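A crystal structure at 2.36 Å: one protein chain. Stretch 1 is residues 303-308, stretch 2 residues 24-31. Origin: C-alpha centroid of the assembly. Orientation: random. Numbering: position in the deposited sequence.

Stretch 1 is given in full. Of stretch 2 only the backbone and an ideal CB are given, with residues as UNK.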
ATOM      1  N   VAL A 303      12.974  12.960  -2.071  1.00 37.91           N
ATOM      2  CA  VAL A 303      12.033  12.174  -2.871  1.00 35.71           C
ATOM      3  C   VAL A 303      10.710  12.971  -3.116  1.00 35.01           C
ATOM      4  O   VAL A 303       9.615  12.419  -3.257  1.00 32.56           O
ATOM      5  CB  VAL A 303      11.877  10.823  -2.168  1.00 34.92           C
ATOM      6  CG1 VAL A 303      10.699  10.800  -1.194  1.00 36.36           C
ATOM      7  CG2 VAL A 303      11.829   9.716  -3.169  1.00 35.44           C
ATOM      8  N   ASN A 304      10.891  14.281  -3.260  1.00 33.89           N
ATOM      9  CA  ASN A 304       9.853  15.266  -3.164  1.00 35.69           C
ATOM     10  C   ASN A 304       9.040  15.379  -4.455  1.00 39.39           C
ATOM     11  O   ASN A 304       8.026  16.055  -4.453  1.00 36.51           O
ATOM     12  CB  ASN A 304      10.451  16.638  -2.794  1.00 37.99           C
ATOM     13  CG  ASN A 304      11.466  16.586  -1.626  1.00 37.43           C
ATOM     14  OD1 ASN A 304      11.637  15.582  -0.891  1.00 43.51           O
ATOM     15  ND2 ASN A 304      12.138  17.690  -1.453  1.00 37.30           N
ATOM     16  N   ASP A 305       9.503  14.733  -5.538  1.00 40.90           N
ATOM     17  CA  ASP A 305       8.712  14.500  -6.774  1.00 42.81           C
ATOM     18  C   ASP A 305       7.342  13.816  -6.495  1.00 43.19           C
ATOM     19  O   ASP A 305       6.351  14.026  -7.237  1.00 38.60           O
ATOM     20  CB  ASP A 305       9.524  13.671  -7.837  1.00 43.05           C
ATOM     21  CG  ASP A 305      10.390  12.549  -7.205  1.00 43.84           C
ATOM     22  OD1 ASP A 305      11.077  12.867  -6.214  1.00 41.41           O
ATOM     23  OD2 ASP A 305      10.390  11.370  -7.669  1.00 43.41           O
ATOM     24  N   LYS A 306       7.302  12.978  -5.452  1.00 42.49           N
ATOM     25  CA  LYS A 306       6.086  12.200  -5.122  1.00 41.31           C
ATOM     26  C   LYS A 306       5.838  12.287  -3.647  1.00 38.82           C
ATOM     27  O   LYS A 306       6.791  12.449  -2.887  1.00 42.32           O
ATOM     28  CB  LYS A 306       6.244  10.720  -5.478  1.00 39.62           C
ATOM     29  CG  LYS A 306       6.552  10.419  -6.945  1.00 40.26           C
ATOM     30  CD  LYS A 306       6.686   8.918  -7.151  1.00 41.06           C
ATOM     31  CE  LYS A 306       7.297   8.565  -8.492  1.00 44.57           C
ATOM     32  NZ  LYS A 306       6.381   8.995  -9.603  1.00 46.69           N
ATOM     33  N   PRO A 307       4.569  12.152  -3.223  1.00 35.26           N
ATOM     34  CA  PRO A 307       4.235  12.011  -1.808  1.00 33.09           C
ATOM     35  C   PRO A 307       4.903  10.771  -1.231  1.00 35.28           C
ATOM     36  O   PRO A 307       5.221   9.857  -1.986  1.00 38.03           O
ATOM     37  CB  PRO A 307       2.722  11.836  -1.809  1.00 35.01           C
ATOM     38  CG  PRO A 307       2.247  12.238  -3.163  1.00 35.43           C
ATOM     39  CD  PRO A 307       3.395  11.955  -4.075  1.00 35.69           C
ATOM     40  N   LEU A 308       5.164  10.780   0.078  1.00 35.47           N
ATOM     41  CA  LEU A 308       5.734   9.645   0.819  1.00 34.15           C
ATOM     42  C   LEU A 308       4.861   9.320   2.053  1.00 35.91           C
ATOM     43  O   LEU A 308       4.515  10.201   2.857  1.00 35.50           O
ATOM     44  CB  LEU A 308       7.149   9.966   1.277  1.00 32.41           C
ATOM     45  CG  LEU A 308       7.805   8.929   2.166  1.00 31.42           C
ATOM     46  CD1 LEU A 308       7.925   7.614   1.446  1.00 30.70           C
ATOM     47  CD2 LEU A 308       9.187   9.424   2.545  1.00 33.09           C
ATOM     48  N   UNK A  24      -5.782  12.995  -5.333  1.00 39.63           N
ATOM     49  CA  UNK A  24      -4.728  13.108  -6.360  1.00 42.01           C
ATOM     50  C   UNK A  24      -3.393  13.137  -5.634  1.00 41.99           C
ATOM     51  O   UNK A  24      -3.363  13.243  -4.409  1.00 44.27           O
ATOM     52  CB  UNK A  24      -4.909  14.352  -7.232  1.00 42.01           C
ATOM     53  N   UNK A  25      -2.317  12.982  -6.397  1.00 38.68           N
ATOM     54  CA  UNK A  25      -0.973  13.167  -5.928  1.00 39.84           C
ATOM     55  C   UNK A  25      -0.316  14.119  -6.892  1.00 40.08           C
ATOM     56  O   UNK A  25      -0.328  13.860  -8.075  1.00 37.46           O
ATOM     57  CB  UNK A  25      -0.213  11.844  -5.817  1.00 39.84           C
ATOM     58  N   UNK A  26       0.280  15.186  -6.363  1.00 41.69           N
ATOM     59  CA  UNK A  26       0.919  16.233  -7.163  1.00 42.58           C
ATOM     60  C   UNK A  26       2.098  16.826  -6.384  1.00 36.35           C
ATOM     61  O   UNK A  26       1.980  17.208  -5.216  1.00 34.94           O
ATOM     62  CB  UNK A  26      -0.087  17.325  -7.533  1.00 42.58           C
ATOM     63  N   UNK A  27       3.228  16.935  -7.055  1.00 33.18           N
ATOM     64  CA  UNK A  27       4.486  17.176  -6.368  1.00 33.62           C
ATOM     65  C   UNK A  27       4.601  16.313  -5.115  1.00 31.33           C
ATOM     66  O   UNK A  27       4.366  15.107  -5.138  1.00 25.77           O
ATOM     67  CB  UNK A  27       4.617  18.657  -6.005  1.00 33.62           C
ATOM     68  N   UNK A  28       4.911  16.973  -4.014  1.00 34.06           N
ATOM     69  CA  UNK A  28       5.114  16.319  -2.721  1.00 37.11           C
ATOM     70  C   UNK A  28       3.835  15.880  -1.978  1.00 36.93           C
ATOM     71  O   UNK A  28       3.904  15.235  -0.900  1.00 35.15           O
ATOM     72  CB  UNK A  28       5.901  17.270  -1.817  1.00 37.11           C
ATOM     73  N   UNK A  29       2.668  16.205  -2.520  1.00 35.16           N
ATOM     74  CA  UNK A  29       1.458  16.088  -1.703  1.00 38.60           C
ATOM     75  C   UNK A  29       0.276  15.312  -2.295  1.00 36.39           C
ATOM     76  O   UNK A  29       0.055  15.256  -3.501  1.00 34.51           O
ATOM     77  CB  UNK A  29       0.973  17.500  -1.367  1.00 38.60           C
ATOM     78  N   UNK A  30      -0.516  14.755  -1.391  1.00 36.35           N
ATOM     79  CA  UNK A  30      -1.839  14.328  -1.736  1.00 35.84           C
ATOM     80  C   UNK A  30      -2.734  15.549  -1.753  1.00 36.62           C
ATOM     81  O   UNK A  30      -2.544  16.450  -0.948  1.00 39.25           O
ATOM     82  CB  UNK A  30      -2.353  13.264  -0.764  1.00 35.84           C
ATOM     83  N   UNK A  31      -3.690  15.592  -2.684  1.00 37.10           N
ATOM     84  CA  UNK A  31      -4.724  16.628  -2.655  1.00 37.72           C
ATOM     85  C   UNK A  31      -6.093  15.999  -2.753  1.00 33.63           C
ATOM     86  O   UNK A  31      -6.287  15.032  -3.463  1.00 34.08           O
ATOM     87  CB  UNK A  31      -4.523  17.636  -3.788  1.00 37.72           C
TER

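Stretch 2 runs out and back as a hairpin, two short strands joined by a tight type II' turn, and stretch 1 lies against it as an irregular segment whose Pro307 makes the largest part of the contact. Position 24 begins the outgoing strand, with nothing of stretch 1 within 5.5 Å of its ideal CB. Its backbone pairs with position 31 in both directions, and stretch 1 sets no demand on the side chain; the residue is Lys24, which does not touch stretch 1.

Position 25 is different. Its CA-to-CB bond points toward stretch 1, and the ideal CB already lies 3.6 Å from CG of Pro307. So short an approach to an apolar ring leaves little room straight ahead and favours a small, nonpolar side chain, although a longer one might bend aside. The residue is Ala25, whose CB packs 3.7 Å from Pro307 CG.

At position 26 the CA-to-CB bond points away, into space that stretch 1 does not fill, so many residues would serve. Ser26 is found here; as the first residue of the turn, it is joined to position 29 by a pair of backbone hydrogen bonds.

Position 27 has phi/psi of 43/-129, the first corner of a type II' turn, and the positive phi by itself favours glycine. The ideal CB points away from stretch 1, its nearest atom there being Asn304 O at 4.6 Å, so it is the backbone rather than a clash that argues for Gly27. Its carbonyl oxygen faces stretch 1, 3.4 Å from Lys306 CA in a CA-H...O contact; Asp305 O, 3.1 Å from Gly27 O, is a second acceptor and cannot bond to it.

Position 28 points away overall, yet its ideal CB is 3.6 Å from Asn304 O. Asn304 O lies 3.3 Å from the backbone N of position 28, but at a poor angle for a hydrogen bond. A short side chain carrying a donor would suit, serine or threonine most simply. The residue is Ser28: with chi1 in the m well, its OG donates to Asn304 O at 2.8 Å, the one hydrogen bond between the stretches. Its backbone contributes as well, Ser28 O accepting a CA-H...O contact from Pro307 CA at 3.4 Å.

Position 29 closes the turn, with its CA-to-CB bond pointing away from stretch 1, which leaves many residues possible. It is Asn29, whose backbone O touches Pro307 CG at 3.7 Å.

At position 30 the CA-to-CB bond runs sideways, and the ideal CB is 5.3 Å from Pro307 CG. A side chain long enough to swing across could cover the proline, so a large apolar or aromatic residue fits best. Phe30, with chi1 at -66°, brings its ring nearer: Pro307 CB sits over one face, 4.0 Å from the centroid of the Phe30 ring and 13° off its normal, a CH-pi contact.

Position 31 is beyond reach of stretch 1, which leaves the choice open; the residue is Tyr31.

Stretch 2 (24-31) KASGSNFY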
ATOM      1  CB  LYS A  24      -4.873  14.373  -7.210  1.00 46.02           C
ATOM      2  CG  LYS A  24      -6.320  14.776  -7.473  1.00 52.22           C
ATOM      3  CD  LYS A  24      -6.461  16.028  -8.341  1.00 60.27           C
ATOM      4  CE  LYS A  24      -6.874  15.692  -9.777  1.00 67.09           C
ATOM      5  NZ  LYS A  24      -7.138  16.922 -10.574  1.00 68.55           N
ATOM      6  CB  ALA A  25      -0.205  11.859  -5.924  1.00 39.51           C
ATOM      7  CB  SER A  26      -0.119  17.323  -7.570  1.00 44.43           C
ATOM      8  OG  SER A  26       0.479  18.579  -7.882  1.00 41.39           O
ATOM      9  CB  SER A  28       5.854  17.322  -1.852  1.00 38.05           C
ATOM     10  OG  SER A  28       6.961  17.812  -2.575  1.00 39.05           O
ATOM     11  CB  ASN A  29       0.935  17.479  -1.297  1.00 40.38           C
ATOM     12  CG  ASN A  29       1.941  18.309  -0.521  1.00 44.82           C
ATOM     13  OD1 ASN A  29       2.545  17.880   0.467  1.00 42.60           O
ATOM     14  ND2 ASN A  29       2.086  19.549  -0.957  1.00 48.11           N
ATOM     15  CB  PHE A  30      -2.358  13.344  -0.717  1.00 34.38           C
ATOM     16  CG  PHE A  30      -1.608  12.064  -0.694  1.00 34.02           C
ATOM     17  CD1 PHE A  30      -1.578  11.268  -1.810  1.00 32.55           C
ATOM     18  CD2 PHE A  30      -0.939  11.648   0.452  1.00 33.87           C
ATOM     19  CE1 PHE A  30      -0.922  10.065  -1.779  1.00 32.85           C
ATOM     20  CE2 PHE A  30      -0.254  10.457   0.473  1.00 31.34           C
ATOM     21  CZ  PHE A  30      -0.257   9.658  -0.634  1.00 31.44           C
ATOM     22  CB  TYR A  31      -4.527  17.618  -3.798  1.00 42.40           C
ATOM     23  CG  TYR A  31      -3.278  18.425  -3.686  1.00 43.68           C
ATOM     24  CD1 TYR A  31      -3.269  19.629  -3.016  1.00 47.50           C
ATOM     25  CD2 TYR A  31      -2.090  17.974  -4.236  1.00 49.71           C
ATOM     26  CE1 TYR A  31      -2.094  20.367  -2.885  1.00 51.24           C
ATOM     27  CE2 TYR A  31      -0.915  18.711  -4.133  1.00 49.43           C
ATOM     28  CZ  TYR A  31      -0.923  19.906  -3.453  1.00 49.31           C
ATOM     29  OH  TYR A  31       0.237  20.640  -3.362  1.00 52.98           O
TER
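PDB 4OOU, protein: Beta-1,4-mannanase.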